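Side-chain contacts in periplasmic binding protein (Mycobacterium smegmatis, PDB 4MDY), which probably binds an iron complex outside the cytoplasmic membrane and hands it to an ABC transporter for uptake: residues Ala213-Asp218 against Ser222-Ala227; Pro51-Asp56 against Ala93-Asp98; Gln137-Gly142 against Glu153-Val158; Thr264-Gly269 against Tyr279-Asp284; Asp199-Thr202 against Thr207-Gln210. All coordinates share one frame; numbering follows the deposited sequence.

Contact 1 of 5, residues Ala213-Asp218 against Ser222-Ala227; sequences ALIPRD and SVLDGA
Ile215, in the short strand 214-215, has its CA 7.7 Å from that of Val223 in helix 220-224, so strand and helix meet at a spacing that only side chains can bridge. No hydrogen bond joins the two segments, and the contact is wholly apolar. Ile215 and Val223 meet head-on, and both branches of each take part. The ethyl arm of Ile215 lies beside its own backbone N (chi1 -57°), and its terminal CD1 stops 4.0 Å from Val223 CG1. The other branch, CG2, is anti to that N and meets the second methyl of Val223, with Ile215 CG2 also 4.0 Å from Val223 CG2. A tighter approach comes from Leu224, whose side chain comes in at a slant and brings its CD1 to 3.5 Å from Ile215 CD1. This packing belongs to the C-terminal alpha/beta lobe: strand 214-215 pairs antiparallel with strand 189-190 through Ile215 and Val189, while helix 220-224 leads into strand 229-233 of the parallel sheet. Leu224 faces that sheet as well, touching Leu180, Leu230 and Trp232, and through it Ile215 is linked to the core of the lobe. From Leu224 the chain reverses in a type I turn to Ala227, closed by Ala227 N donating to Leu224 O at 3.2 Å.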
# COMPACT_ATOMS: atom_id res chain seq x y z
N ALA A 213 -11.66 -11.15 7.25
CA ALA A 213 -10.37 -10.53 7.55
C ALA A 213 -9.54 -11.41 8.49
O ALA A 213 -8.30 -11.35 8.49
CB ALA A 213 -10.58 -9.16 8.18
N LEU A 214 -10.23 -12.21 9.29
CA LEU A 214 -9.61 -13.15 10.20
C LEU A 214 -10.36 -14.47 10.12
O LEU A 214 -11.58 -14.53 10.30
CB LEU A 214 -9.65 -12.60 11.62
CG LEU A 214 -8.95 -13.41 12.71
CD1 LEU A 214 -7.44 -13.39 12.52
CD2 LEU A 214 -9.33 -12.87 14.08
N ILE A 215 -9.61 -15.53 9.84
CA ILE A 215 -10.14 -16.87 9.77
C ILE A 215 -9.79 -17.57 11.09
O ILE A 215 -8.62 -17.82 11.37
CB ILE A 215 -9.52 -17.63 8.59
CG1 ILE A 215 -9.79 -16.87 7.29
CG2 ILE A 215 -10.06 -19.05 8.51
CD1 ILE A 215 -8.83 -17.23 6.18
N PRO A 216 -10.81 -17.87 11.92
CA PRO A 216 -10.51 -18.52 13.19
C PRO A 216 -9.83 -19.88 13.00
O PRO A 216 -10.00 -20.52 11.97
CB PRO A 216 -11.87 -18.66 13.86
CG PRO A 216 -12.87 -18.53 12.76
CD PRO A 216 -12.26 -17.66 11.72
N ARG A 217 -9.06 -20.29 14.00
CA ARG A 217 -8.24 -21.50 13.89
C ARG A 217 -9.04 -22.74 13.46
O ARG A 217 -8.56 -23.54 12.66
CB ARG A 217 -7.54 -21.78 15.22
CG ARG A 217 -6.38 -22.75 15.08
CD ARG A 217 -5.46 -22.72 16.29
NE ARG A 217 -4.42 -23.73 16.15
CZ ARG A 217 -3.37 -23.62 15.35
NH1 ARG A 217 -3.19 -22.53 14.60
NH2 ARG A 217 -2.48 -24.61 15.29
N ASP A 218 -10.25 -22.88 13.98
CA ASP A 218 -11.08 -24.04 13.65
C ASP A 218 -11.63 -24.03 12.20
O ASP A 218 -12.16 -25.05 11.74
CB ASP A 218 -12.20 -24.22 14.69
CG ASP A 218 -13.22 -23.11 14.65
OD1 ASP A 218 -12.84 -21.95 14.43
OD2 ASP A 218 -14.41 -23.41 14.86
N SER A 222 -11.14 -25.46 6.27
CA SER A 222 -12.40 -25.22 5.57
C SER A 222 -12.29 -24.09 4.53
O SER A 222 -12.81 -24.20 3.43
CB SER A 222 -13.49 -24.91 6.61
OG SER A 222 -14.66 -24.40 6.02
N VAL A 223 -11.60 -23.01 4.89
CA VAL A 223 -11.49 -21.85 4.00
C VAL A 223 -10.32 -21.93 3.02
O VAL A 223 -10.50 -21.68 1.81
CB VAL A 223 -11.38 -20.55 4.80
CG1 VAL A 223 -11.27 -19.35 3.87
CG2 VAL A 223 -12.58 -20.40 5.73
N LEU A 224 -9.14 -22.27 3.54
CA LEU A 224 -7.91 -22.23 2.75
C LEU A 224 -7.81 -23.36 1.72
O LEU A 224 -7.20 -23.18 0.67
CB LEU A 224 -6.66 -22.22 3.65
CG LEU A 224 -6.19 -20.84 4.13
CD1 LEU A 224 -7.29 -20.11 4.89
CD2 LEU A 224 -4.94 -20.94 4.99
N ASP A 225 -8.42 -24.51 2.00
CA ASP A 225 -8.39 -25.61 1.03
C ASP A 225 -9.29 -25.32 -0.17
O ASP A 225 -9.30 -26.08 -1.13
CB ASP A 225 -8.74 -26.95 1.68
CG ASP A 225 -7.61 -27.49 2.57
OD1 ASP A 225 -6.43 -27.12 2.35
OD2 ASP A 225 -7.90 -28.29 3.48
N GLY A 226 -10.04 -24.22 -0.13
CA GLY A 226 -10.82 -23.76 -1.28
C GLY A 226 -10.03 -23.02 -2.35
O GLY A 226 -10.56 -22.72 -3.42
N ALA A 227 -8.76 -22.71 -2.06
CA ALA A 227 -7.92 -21.91 -2.96
C ALA A 227 -6.91 -22.76 -3.73
O ALA A 227 -6.47 -23.81 -3.25
CB ALA A 227 -7.19 -20.82 -2.18

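Contact 2 of 5, residues Pro51-Asp56 against Ala93-Asp98; sequences PIAVTD and AALKPD
Ile52 and Leu95 run antiparallel, side by side: the tip of Ile52 lies at the base of Leu95, while the tip of the leucine passes on to Ala53. At the base, Ile52 CD1 is 4.0 Å from Leu95 CB. Beyond Leu95 CB it presses on the backbone, with Ile52 CD1 3.4 Å from Leu95 O. A less common torsion puts the methyl there, because the ethyl arm of Ile52 stands between its own backbone N and carbonyl carbon (chi1 61°), while CG2 lies beside the N. Leu95 runs the other way. Its branch leaves beside its backbone N and carries CD1 over Ala53, next after Ile52, where Leu95 CD1 lies 3.8 Å from Ala53 CB. One leucine thus packs against two consecutive residues, with its base on Ile52 and its tip on Ala53. The carbonyl touched by Ile52 is not left to apolar company, since Leu95 O accepts a hydrogen bond from Arg32 NH2. Arg32 NE bonds Lys96 O in turn, so a single guanidinium holds two successive carbonyls where the chain turns through Lys96, a residue of positive phi. Leu95, just ahead of Lys96, also touches Ala79 of strand 79-81, the parallel partner of strand 53-55. The segment after helix 89-94 thus packs on the parallel strands 53-55 and 79-81 before the chain enters strand 99-102, the alternating beta-alpha order expected of the N-terminal lobe in this family of periplasmic binding proteins.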
# COMPACT_ATOMS: atom_id res chain seq x y z
N PRO A 51 9.65 14.86 -0.31
CA PRO A 51 9.18 15.43 0.95
C PRO A 51 10.32 15.82 1.89
O PRO A 51 11.40 15.22 1.83
CB PRO A 51 8.34 14.32 1.59
CG PRO A 51 8.54 13.10 0.77
CD PRO A 51 9.38 13.41 -0.42
N ILE A 52 10.07 16.81 2.74
CA ILE A 52 11.01 17.19 3.79
C ILE A 52 10.83 16.33 5.05
O ILE A 52 11.66 16.36 5.96
CB ILE A 52 10.90 18.67 4.17
CG1 ILE A 52 9.50 19.01 4.70
CG2 ILE A 52 11.28 19.53 2.98
CD1 ILE A 52 9.47 20.22 5.59
N ALA A 53 9.73 15.58 5.09
CA ALA A 53 9.49 14.60 6.14
C ALA A 53 8.68 13.43 5.60
O ALA A 53 7.75 13.63 4.79
CB ALA A 53 8.76 15.22 7.31
N VAL A 54 9.05 12.23 6.04
CA VAL A 54 8.34 11.01 5.71
C VAL A 54 7.91 10.36 7.02
O VAL A 54 8.62 10.45 8.04
CB VAL A 54 9.24 10.04 4.91
CG1 VAL A 54 8.55 8.70 4.69
CG2 VAL A 54 9.65 10.66 3.59
N THR A 55 6.74 9.73 7.02
CA THR A 55 6.25 9.02 8.19
C THR A 55 6.50 7.53 8.02
O THR A 55 6.08 6.92 7.03
CB THR A 55 4.76 9.32 8.44
OG1 THR A 55 4.59 10.74 8.59
CG2 THR A 55 4.27 8.65 9.69
N ASP A 56 7.22 6.95 8.98
CA ASP A 56 7.58 5.54 8.94
C ASP A 56 6.36 4.68 9.23
O ASP A 56 5.47 5.09 9.98
CB ASP A 56 8.70 5.26 9.97
CG ASP A 56 9.48 3.99 9.65
OD1 ASP A 56 9.36 3.43 8.55
OD2 ASP A 56 10.24 3.55 10.53
N ALA A 93 4.58 21.29 12.66
CA ALA A 93 4.67 22.75 12.73
C ALA A 93 6.12 23.24 12.71
O ALA A 93 6.46 24.20 12.01
CB ALA A 93 3.93 23.27 13.95
N ALA A 94 6.99 22.57 13.47
CA ALA A 94 8.41 22.94 13.53
C ALA A 94 9.14 22.74 12.20
O ALA A 94 10.15 23.37 11.95
CB ALA A 94 9.10 22.15 14.64
N LEU A 95 8.62 21.86 11.34
CA LEU A 95 9.18 21.66 10.01
C LEU A 95 8.77 22.73 8.98
O LEU A 95 9.30 22.76 7.87
CB LEU A 95 8.84 20.25 9.49
CG LEU A 95 9.50 19.11 10.28
CD1 LEU A 95 8.77 17.79 10.05
CD2 LEU A 95 10.97 18.98 9.92
N LYS A 96 7.83 23.61 9.35
CA LYS A 96 7.47 24.76 8.52
C LYS A 96 7.11 24.35 7.08
O LYS A 96 7.63 24.91 6.13
CB LYS A 96 8.61 25.78 8.48
CG LYS A 96 9.00 26.34 9.84
CD LYS A 96 7.93 27.30 10.35
CE LYS A 96 8.34 27.91 11.68
NZ LYS A 96 7.23 28.71 12.27
N PRO A 97 6.21 23.38 6.94
CA PRO A 97 5.86 22.94 5.59
C PRO A 97 4.99 23.96 4.90
O PRO A 97 4.45 24.85 5.56
CB PRO A 97 5.09 21.65 5.85
CG PRO A 97 4.43 21.87 7.17
CD PRO A 97 5.35 22.76 7.96
N ASP A 98 4.86 23.86 3.58
CA ASP A 98 3.82 24.60 2.86
C ASP A 98 2.74 23.67 2.29
O ASP A 98 1.77 24.13 1.71
CB ASP A 98 4.42 25.53 1.78
CG ASP A 98 5.15 24.78 0.68
OD1 ASP A 98 5.26 23.54 0.72
OD2 ASP A 98 5.64 25.47 -0.26

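Contact 3 of 5, residues Gln137-Gly142 against Glu153-Val158; sequences QATIIG and ELIKSV
Ile155 carries its side of this contact alone, pushing one methyl between Ala138 and Thr139 of the facing helix. On the apolar flank, Ile155 CD1 is 4.1 Å from Ala138 CB, an ordinary van der Waals approach. On the Thr139 side, Ile155 CD1 comes within 3.6 Å of Thr139 OG1, and the two side chains are set crosswise. That hydroxyl is already engaged, for it hydrogen-bonds Lys135 O one turn back, so the methyl rests beside a satisfied oxygen. The methyl arrives there because the ethyl arm of Ile155 leaves beside its backbone N (chi1 -67°) and is nearly extended beyond. In binding proteins of this class a single long helix spans the two lobes; helix 148-168 is probably that helix, and here it packs on helix 134-144, which precedes it. Ala138 is buried and continues the packing inward to Asp43 of helix 40-46, and Ile155 also touches Trp134 of helix 134-144. Thr139, by contrast, is partly exposed despite its close approach; only 88 Å² is buried between the segments in all, and Glu153 and Lys156 stand out in solvent from the same long helix as Ile155.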
# COMPACT_ATOMS: atom_id res chain seq x y z
N GLN A 137 -6.08 8.23 -3.44
CA GLN A 137 -4.95 8.89 -2.79
C GLN A 137 -3.96 9.48 -3.80
O GLN A 137 -3.51 10.61 -3.65
CB GLN A 137 -4.25 7.91 -1.86
CG GLN A 137 -2.93 8.41 -1.33
CD GLN A 137 -2.40 7.51 -0.23
OE1 GLN A 137 -3.10 7.21 0.73
NE2 GLN A 137 -1.15 7.07 -0.37
N ALA A 138 -3.61 8.71 -4.83
CA ALA A 138 -2.67 9.18 -5.84
C ALA A 138 -3.25 10.39 -6.57
O ALA A 138 -2.57 11.38 -6.76
CB ALA A 138 -2.36 8.07 -6.84
N THR A 139 -4.52 10.30 -6.96
CA THR A 139 -5.14 11.38 -7.70
C THR A 139 -5.16 12.72 -6.95
O THR A 139 -4.79 13.74 -7.52
CB THR A 139 -6.56 11.00 -8.16
OG1 THR A 139 -6.48 9.83 -8.98
CG2 THR A 139 -7.19 12.12 -8.97
N ILE A 140 -5.60 12.72 -5.70
CA ILE A 140 -5.66 13.98 -4.96
C ILE A 140 -4.26 14.55 -4.71
O ILE A 140 -4.08 15.75 -4.78
CB ILE A 140 -6.47 13.87 -3.65
CG1 ILE A 140 -6.85 15.26 -3.14
CG2 ILE A 140 -5.70 13.10 -2.58
CD1 ILE A 140 -7.81 15.24 -1.97
N ILE A 141 -3.28 13.69 -4.45
CA ILE A 141 -1.89 14.15 -4.23
C ILE A 141 -1.29 14.76 -5.50
O ILE A 141 -0.65 15.81 -5.45
CB ILE A 141 -0.99 13.01 -3.69
CG1 ILE A 141 -1.45 12.62 -2.29
CG2 ILE A 141 0.48 13.44 -3.67
CD1 ILE A 141 -0.82 11.34 -1.77
N GLY A 142 -1.51 14.09 -6.63
CA GLY A 142 -1.12 14.60 -7.94
C GLY A 142 -1.70 15.98 -8.21
O GLY A 142 -1.01 16.86 -8.71
N GLU A 153 -1.02 9.33 -15.79
CA GLU A 153 -0.16 8.41 -16.54
C GLU A 153 0.37 7.26 -15.68
O GLU A 153 0.37 6.11 -16.12
CB GLU A 153 1.02 9.18 -17.16
CG GLU A 153 2.00 8.30 -17.91
CD GLU A 153 1.36 7.59 -19.08
OE1 GLU A 153 0.36 8.12 -19.65
OE2 GLU A 153 1.84 6.50 -19.43
N LEU A 154 0.83 7.57 -14.47
CA LEU A 154 1.36 6.55 -13.55
C LEU A 154 0.30 5.52 -13.17
O LEU A 154 0.58 4.32 -13.13
CB LEU A 154 1.94 7.21 -12.29
CG LEU A 154 3.32 7.84 -12.42
CD1 LEU A 154 3.48 8.99 -11.44
CD2 LEU A 154 4.43 6.81 -12.23
N ILE A 155 -0.92 5.98 -12.90
CA ILE A 155 -2.03 5.07 -12.60
C ILE A 155 -2.32 4.16 -13.81
O ILE A 155 -2.47 2.94 -13.66
CB ILE A 155 -3.30 5.86 -12.19
CG1 ILE A 155 -3.07 6.56 -10.84
CG2 ILE A 155 -4.50 4.93 -12.09
CD1 ILE A 155 -4.11 7.60 -10.47
N LYS A 156 -2.38 4.75 -15.00
CA LYS A 156 -2.52 4.00 -16.26
C LYS A 156 -1.44 2.94 -16.42
O LYS A 156 -1.71 1.81 -16.82
CB LYS A 156 -2.43 4.93 -17.47
CG LYS A 156 -3.71 5.66 -17.82
CD LYS A 156 -3.47 6.65 -18.95
CE LYS A 156 -4.68 7.55 -19.17
NZ LYS A 156 -4.49 8.51 -20.29
N SER A 157 -0.20 3.34 -16.14
CA SER A 157 0.97 2.47 -16.28
C SER A 157 0.87 1.22 -15.40
O SER A 157 1.19 0.12 -15.84
CB SER A 157 2.24 3.25 -15.95
OG SER A 157 3.39 2.47 -16.18
N VAL A 158 0.44 1.40 -14.16
CA VAL A 158 0.23 0.29 -13.23
C VAL A 158 -0.85 -0.66 -13.73
O VAL A 158 -0.64 -1.87 -13.76
CB VAL A 158 -0.12 0.79 -11.81
CG1 VAL A 158 -0.64 -0.34 -10.93
CG2 VAL A 158 1.09 1.46 -11.18

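Contact 4 of 5, residues Thr264-Gly269 against Tyr279-Asp284; sequences TKELAG and YPVVAD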
# COMPACT_ATOMS: atom_id res chain seq x y z
N THR A 264 9.04 -12.55 -0.33
CA THR A 264 10.19 -11.86 0.23
C THR A 264 9.70 -10.63 0.98
O THR A 264 8.57 -10.16 0.78
CB THR A 264 11.17 -11.40 -0.86
OG1 THR A 264 10.50 -10.50 -1.76
CG2 THR A 264 11.74 -12.59 -1.63
N LYS A 265 10.55 -10.08 1.84
CA LYS A 265 10.23 -8.84 2.52
C LYS A 265 9.84 -7.72 1.53
O LYS A 265 8.89 -6.98 1.77
CB LYS A 265 11.39 -8.36 3.37
CG LYS A 265 11.05 -7.15 4.22
CD LYS A 265 12.30 -6.50 4.78
CE LYS A 265 11.96 -5.50 5.86
NZ LYS A 265 13.21 -4.85 6.32
N GLU A 266 10.59 -7.61 0.43
CA GLU A 266 10.35 -6.51 -0.51
C GLU A 266 9.00 -6.68 -1.20
O GLU A 266 8.28 -5.71 -1.38
CB GLU A 266 11.47 -6.37 -1.55
CG GLU A 266 11.56 -4.94 -2.08
CD GLU A 266 12.26 -4.80 -3.41
OE1 GLU A 266 12.75 -5.82 -3.95
OE2 GLU A 266 12.31 -3.66 -3.92
N LEU A 267 8.66 -7.91 -1.55
CA LEU A 267 7.38 -8.15 -2.21
C LEU A 267 6.23 -7.94 -1.22
O LEU A 267 5.21 -7.34 -1.58
CB LEU A 267 7.34 -9.53 -2.86
CG LEU A 267 6.03 -9.89 -3.57
CD1 LEU A 267 5.60 -8.79 -4.54
CD2 LEU A 267 6.19 -11.21 -4.30
N ALA A 268 6.40 -8.39 0.02
CA ALA A 268 5.41 -8.13 1.06
C ALA A 268 5.23 -6.63 1.24
O ALA A 268 4.11 -6.14 1.31
CB ALA A 268 5.82 -8.77 2.39
N GLY A 269 6.34 -5.91 1.30
CA GLY A 269 6.29 -4.45 1.44
C GLY A 269 5.61 -3.80 0.25
O GLY A 269 4.79 -2.90 0.41
N TYR A 279 3.69 -0.98 -6.88
CA TYR A 279 2.95 -1.96 -7.68
C TYR A 279 3.73 -2.54 -8.88
O TYR A 279 3.56 -3.72 -9.19
CB TYR A 279 1.59 -1.41 -8.14
CG TYR A 279 0.42 -1.73 -7.22
CD1 TYR A 279 0.30 -2.98 -6.60
CD2 TYR A 279 -0.58 -0.79 -7.01
CE1 TYR A 279 -0.77 -3.26 -5.77
CE2 TYR A 279 -1.66 -1.07 -6.19
CZ TYR A 279 -1.76 -2.30 -5.57
OH TYR A 279 -2.84 -2.56 -4.77
N PRO A 280 4.57 -1.72 -9.56
CA PRO A 280 5.49 -2.29 -10.56
C PRO A 280 6.38 -3.41 -10.02
O PRO A 280 6.65 -4.37 -10.73
CB PRO A 280 6.31 -1.07 -11.01
CG PRO A 280 5.34 0.06 -10.88
CD PRO A 280 4.55 -0.25 -9.63
N VAL A 281 6.81 -3.29 -8.76
CA VAL A 281 7.59 -4.37 -8.12
C VAL A 281 6.75 -5.64 -7.97
O VAL A 281 7.25 -6.75 -8.17
CB VAL A 281 8.13 -3.93 -6.74
CG1 VAL A 281 8.78 -5.10 -6.01
CG2 VAL A 281 9.12 -2.78 -6.90
N VAL A 282 5.47 -5.48 -7.63
CA VAL A 282 4.54 -6.60 -7.53
C VAL A 282 4.36 -7.25 -8.90
O VAL A 282 4.39 -8.48 -9.02
CB VAL A 282 3.17 -6.17 -6.94
CG1 VAL A 282 2.20 -7.34 -6.89
CG2 VAL A 282 3.34 -5.55 -5.56
N ALA A 283 4.19 -6.43 -9.94
CA ALA A 283 4.01 -6.95 -11.30
C ALA A 283 5.27 -7.68 -11.80
O ALA A 283 5.18 -8.59 -12.62
CB ALA A 283 3.60 -5.85 -12.26
N ASP A 284 6.44 -7.28 -11.31
CA ASP A 284 7.69 -7.96 -11.66
C ASP A 284 7.83 -9.29 -10.94
O ASP A 284 8.09 -10.31 -11.57
CB ASP A 284 8.92 -7.10 -11.34
CG ASP A 284 9.24 -6.10 -12.43
OD1 ASP A 284 8.77 -6.27 -13.57
OD2 ASP A 284 9.99 -5.14 -12.14
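The carboxylate of Glu266 is the flat group at this interface, and one of its oxygens approaches Val281: Glu266 OE2 is 4.3 Å from Val281 CG1, a loose brush past a methyl. The contact is a helix-helix packing within the periplasmic binding protein fold, helix 265-273 lying against the start of the C-terminal helix 279-294. The other carboxylate oxygen, OE1, takes a hydrogen bond from Gln285 NE2 one turn further along, which helps fix how the carboxylate is turned. At the start of the second segment, the ring of Tyr279 forms edge-to-face pairs with Trp134 and with Phe162. The short segments have their axes 9.3 Å apart at closest approach, and their N-to-C directions differ by 126°, so they run closer to antiparallel than to parallel. Leu267 does most of the filling between them. Its branch is anti to the backbone N (chi1 180°), which swings CD1 across toward Val282, and the two side chains meet nearly perpendicular. Leu267 CD1 settles over the backbone, 3.9 Å from Val282 CA, and it touches one methyl branch as well, lying 4.1 Å from Val282 CG2. Trp68 of helix 67-73, in the N-terminal lobe, touches both Glu266 and Val281. Helix 265-273 is capped at its start by Thr264, whose hydroxyl oxygen OG1 accepts from Leu267 N at 3.2 Å, with a fairly straight N-H...O angle of 159°.

Contact 5 of 5, residues Asp199-Thr202 against Thr207-Gln210; sequences DFLT and TVLQ
Thr202 and Val208 meet where helix 199-203 gives way through a brief turn to strand 207-208, the backbones coming closest one residue earlier, with Thr202 CA 6.0 Å from Thr207 CA. Across this turn the side chain of Val208 points back at the helix, and a single methyl does most of the touching. Val208 CG2 lies 3.8 Å from Leu201 CB, so it meets the base of the leucine and not its branched end. The same methyl is nearer still to the neighbouring residue, with Val208 CG2 3.4 Å from Thr202 OG1. The side chains of Thr202 and Val208 stand square to one another, and the hydroxyl also approaches the branch point of the valine, Thr202 OG1 being 4.1 Å from Val208 CB. Two torsions explain the meeting: Thr202 keeps OG1 beside its own backbone N (chi1 -63°), and Val208 holds CG2 beside its N, anti to its carbonyl carbon. Leu201 CG stands 3.6 Å above one face of the Phe200 ring, offset toward the rim. Phe200 packs on Val282 and Leu286 of the C-terminal helix 279-294, which Leu201 also touches at Leu286. Strand 207-208 forms one border of the four-stranded parallel sheet, bonded through Thr207 to Ala177 of strand 176-181 and to Lys175 just before it, so helix 199-203 touches the sheet's edge strand on one hand and helix 279-294 on the other.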
# COMPACT_ATOMS: atom_id res chain seq x y z
N ASP A 199 -7.69 -5.87 -6.13
CA ASP A 199 -7.93 -5.58 -7.55
C ASP A 199 -6.77 -6.02 -8.43
O ASP A 199 -6.98 -6.55 -9.52
CB ASP A 199 -8.19 -4.08 -7.79
CG ASP A 199 -9.60 -3.66 -7.42
OD1 ASP A 199 -10.49 -4.53 -7.28
OD2 ASP A 199 -9.83 -2.44 -7.28
N PHE A 200 -5.54 -5.82 -7.96
CA PHE A 200 -4.38 -6.19 -8.75
C PHE A 200 -4.37 -7.69 -9.08
O PHE A 200 -3.93 -8.06 -10.16
CB PHE A 200 -3.06 -5.76 -8.08
CG PHE A 200 -2.62 -6.64 -6.94
CD1 PHE A 200 -3.12 -6.45 -5.66
CD2 PHE A 200 -1.68 -7.63 -7.15
CE1 PHE A 200 -2.69 -7.24 -4.61
CE2 PHE A 200 -1.23 -8.42 -6.10
CZ PHE A 200 -1.74 -8.23 -4.83
N LEU A 201 -4.88 -8.52 -8.18
CA LEU A 201 -4.95 -9.96 -8.42
C LEU A 201 -6.00 -10.28 -9.48
O LEU A 201 -5.75 -11.08 -10.39
CB LEU A 201 -5.26 -10.72 -7.13
CG LEU A 201 -4.20 -10.64 -6.04
CD1 LEU A 201 -4.75 -11.19 -4.73
CD2 LEU A 201 -2.93 -11.38 -6.44
N THR A 202 -7.16 -9.64 -9.35
CA THR A 202 -8.25 -9.78 -10.31
C THR A 202 -7.80 -9.33 -11.71
O THR A 202 -8.11 -9.99 -12.71
CB THR A 202 -9.49 -8.99 -9.84
OG1 THR A 202 -9.96 -9.55 -8.60
CG2 THR A 202 -10.62 -9.05 -10.87
N THR A 207 -8.98 -15.37 -9.64
CA THR A 207 -10.22 -15.28 -8.90
C THR A 207 -9.88 -15.05 -7.43
O THR A 207 -9.12 -15.80 -6.82
CB THR A 207 -11.09 -16.54 -9.09
OG1 THR A 207 -11.57 -16.59 -10.44
CG2 THR A 207 -12.27 -16.54 -8.14
N VAL A 208 -10.45 -13.98 -6.89
CA VAL A 208 -10.22 -13.59 -5.51
C VAL A 208 -11.41 -14.09 -4.69
O VAL A 208 -12.52 -13.57 -4.80
CB VAL A 208 -10.08 -12.06 -5.39
CG1 VAL A 208 -9.95 -11.63 -3.94
CG2 VAL A 208 -8.86 -11.59 -6.18
N LEU A 209 -11.16 -15.12 -3.88
CA LEU A 209 -12.18 -15.73 -3.03
C LEU A 209 -12.69 -14.78 -1.95
O LEU A 209 -11.91 -14.07 -1.33
CB LEU A 209 -11.61 -16.96 -2.33
CG LEU A 209 -11.35 -18.21 -3.16
CD1 LEU A 209 -10.73 -19.27 -2.26
CD2 LEU A 209 -12.64 -18.70 -3.80
N GLN A 210 -13.99 -14.80 -1.71
CA GLN A 210 -14.57 -14.17 -0.52
C GLN A 210 -13.96 -14.81 0.72
O GLN A 210 -13.89 -16.03 0.84
CB GLN A 210 -16.10 -14.32 -0.49
CG GLN A 210 -16.85 -13.07 -0.91
CD GLN A 210 -16.60 -11.89 0.02
OE1 GLN A 210 -16.40 -12.07 1.23
NE2 GLN A 210 -16.60 -10.68 -0.53

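Overall arrangement
From the N terminus, contact 2 comes first and closes the longest loop, 36 residues, within the N-terminal lobe. Contact 3 follows across the short link between helix 134-144 and the long helix 148-168, which probably carries the chain to the other lobe. There contact 5 and then contact 1 each close a short connection, of four and three residues, and they touch where Leu209 meets Gly226 and Ala227. Contact 4 closes last, near the C terminus. All five run in series, with none nested or crossed. Contact 4 is central in space, for Tyr279 meets Val158 of contact 3 while Val282 meets Phe200 of contact 5. Contacts 1 and 2 lie on opposite sides of the chain's centre, their centres about 42 Å apart.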